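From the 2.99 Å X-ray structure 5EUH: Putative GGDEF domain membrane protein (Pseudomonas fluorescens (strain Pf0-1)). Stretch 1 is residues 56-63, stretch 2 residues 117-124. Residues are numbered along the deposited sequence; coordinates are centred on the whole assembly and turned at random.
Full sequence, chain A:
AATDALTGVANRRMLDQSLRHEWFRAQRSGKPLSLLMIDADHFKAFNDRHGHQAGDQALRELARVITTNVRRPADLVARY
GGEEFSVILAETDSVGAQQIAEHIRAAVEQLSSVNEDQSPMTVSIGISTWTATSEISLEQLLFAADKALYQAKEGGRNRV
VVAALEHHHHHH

Stretch 1 (56-63) DQALRELA
Stretch 2 117-124: DQSPMTVS

A helix can pack against an extended segment without a hydrogen bond between them, through apolar contacts supplemented by the packing of polar side chains, and residues 56-63 and 117-124 illustrate the principle. The first stretch is helical throughout, phi/psi near -66/-38, with backbone bonds such as L62 N to A58 O (3.0 Å) and A63 N to L59 O (2.8 Å). The second is extended from Q118 (-67/142) onward and is a strand at V123 and S124 (-136/153 and -112/141). Both stretches, which belong to one chain, advance in broadly the same sense: A58 CA lies 7.6 Å from Q118 CA, and L62 CA 8.8 Å from V123 CA.

Apolar side chains make the buried contacts. A58, M121, L62 and V123 all point toward the opposing stretch. The small methyl of A58 admits the long, all-t side chain of M121, so that A58 CB meets M121 SD at 3.6 Å. One helical turn later, L62 (t, p) brings CD1 to 3.8 Å from CG1 of V123 (m). S119, P120, T122 and S124 make no contact with residues 56-63.

Polar side chains contribute packing without a hydrogen bond between the stretches. Q118 leaves its backbone sideways, chi1 -99° and chi2 m, yet its end approaches the helix: OE1 stands 4.1 Å from A58 CA and 4.2 Å from E61 CG (m, m). In all, 260 Å² is buried.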

# COMPACT_ATOMS: atom_id res chain seq x y z
N ASP A 56 8.28 -4.79 14.39
CA ASP A 56 6.90 -5.25 14.42
C ASP A 56 5.96 -4.14 14.86
O ASP A 56 4.86 -4.00 14.31
CB ASP A 56 6.77 -6.46 15.35
CG ASP A 56 7.32 -7.72 14.73
OD1 ASP A 56 7.64 -7.70 13.52
OD2 ASP A 56 7.41 -8.74 15.44
N GLN A 57 6.37 -3.35 15.86
CA GLN A 57 5.56 -2.23 16.28
C GLN A 57 5.48 -1.15 15.20
O GLN A 57 4.47 -0.46 15.08
CB GLN A 57 6.11 -1.64 17.58
CG GLN A 57 5.07 -0.89 18.40
CD GLN A 57 3.95 -1.79 18.87
OE1 GLN A 57 4.16 -2.97 19.15
NE2 GLN A 57 2.74 -1.24 18.96
N ALA A 58 6.55 -1.00 14.41
CA ALA A 58 6.51 -0.04 13.31
C ALA A 58 5.61 -0.52 12.18
O ALA A 58 5.05 0.30 11.45
CB ALA A 58 7.92 0.22 12.80
N LEU A 59 5.48 -1.84 12.01
CA LEU A 59 4.57 -2.36 11.00
C LEU A 59 3.12 -2.15 11.41
O LEU A 59 2.28 -1.80 10.57
CB LEU A 59 4.85 -3.84 10.75
CG LEU A 59 6.06 -4.17 9.88
CD1 LEU A 59 6.10 -5.66 9.59
CD2 LEU A 59 6.01 -3.38 8.59
N ARG A 60 2.81 -2.37 12.69
CA ARG A 60 1.45 -2.15 13.17
C ARG A 60 1.05 -0.69 13.06
O ARG A 60 -0.09 -0.37 12.72
CB ARG A 60 1.33 -2.65 14.61
CG ARG A 60 1.57 -4.14 14.75
CD ARG A 60 2.11 -4.48 16.13
NE ARG A 60 1.19 -4.11 17.19
CZ ARG A 60 0.27 -4.92 17.70
NH1 ARG A 60 0.15 -6.16 17.24
NH2 ARG A 60 -0.54 -4.50 18.66
N GLU A 61 1.99 0.22 13.34
CA GLU A 61 1.70 1.64 13.18
C GLU A 61 1.49 1.99 11.71
O GLU A 61 0.59 2.78 11.38
CB GLU A 61 2.83 2.48 13.77
CG GLU A 61 2.83 2.53 15.29
CD GLU A 61 1.58 3.17 15.84
OE1 GLU A 61 0.75 2.45 16.44
OE2 GLU A 61 1.41 4.40 15.69
N LEU A 62 2.30 1.42 10.83
CA LEU A 62 2.08 1.62 9.40
C LEU A 62 0.73 1.08 8.97
O LEU A 62 0.02 1.71 8.18
CB LEU A 62 3.21 0.97 8.60
CG LEU A 62 3.06 0.93 7.08
CD1 LEU A 62 2.80 2.33 6.52
CD2 LEU A 62 4.30 0.33 6.44
N ALA A 63 0.34 -0.08 9.50
CA ALA A 63 -0.98 -0.64 9.19
C ALA A 63 -2.09 0.27 9.69
O ALA A 63 -3.09 0.48 9.00
CB ALA A 63 -1.11 -2.04 9.78
N ASP A 117 8.16 7.73 21.31
CA ASP A 117 8.69 6.37 21.27
C ASP A 117 9.04 5.92 19.86
O ASP A 117 10.00 5.17 19.67
CB ASP A 117 7.68 5.40 21.90
N GLN A 118 8.27 6.36 18.86
CA GLN A 118 8.51 5.93 17.49
C GLN A 118 9.84 6.47 16.98
O GLN A 118 10.22 7.61 17.28
CB GLN A 118 7.38 6.40 16.58
CG GLN A 118 6.34 5.34 16.28
CD GLN A 118 6.91 4.16 15.54
OE1 GLN A 118 6.91 3.04 16.04
NE2 GLN A 118 7.41 4.40 14.33
N SER A 119 10.54 5.66 16.20
CA SER A 119 11.76 6.08 15.54
C SER A 119 11.44 6.59 14.14
O SER A 119 10.44 6.19 13.54
CB SER A 119 12.75 4.92 15.46
OG SER A 119 13.08 4.46 16.76
N PRO A 120 12.27 7.50 13.61
CA PRO A 120 12.01 8.05 12.27
C PRO A 120 11.88 6.95 11.23
O PRO A 120 12.62 5.96 11.24
CB PRO A 120 13.23 8.93 12.01
CG PRO A 120 13.70 9.32 13.37
CD PRO A 120 13.44 8.13 14.24
N MET A 121 10.92 7.13 10.32
CA MET A 121 10.59 6.09 9.36
C MET A 121 9.85 6.70 8.18
O MET A 121 9.14 7.69 8.33
CB MET A 121 9.74 5.00 10.02
CG MET A 121 9.63 3.73 9.21
SD MET A 121 8.82 2.43 10.14
CE MET A 121 9.57 0.99 9.39
N THR A 122 10.03 6.09 7.01
CA THR A 122 9.35 6.52 5.80
C THR A 122 8.87 5.29 5.04
O THR A 122 9.23 4.15 5.36
CB THR A 122 10.26 7.36 4.90
OG1 THR A 122 11.41 6.60 4.52
CG2 THR A 122 10.72 8.63 5.62
N VAL A 123 8.05 5.53 4.03
CA VAL A 123 7.53 4.47 3.17
C VAL A 123 7.61 4.93 1.72
O VAL A 123 7.57 6.13 1.42
CB VAL A 123 6.07 4.09 3.53
CG1 VAL A 123 6.01 3.42 4.89
CG2 VAL A 123 5.16 5.30 3.47
N SER A 124 7.72 3.97 0.82
CA SER A 124 7.67 4.21 -0.61
C SER A 124 6.40 3.58 -1.17
O SER A 124 6.00 2.49 -0.74
CB SER A 124 8.90 3.64 -1.31
OG SER A 124 10.10 4.12 -0.72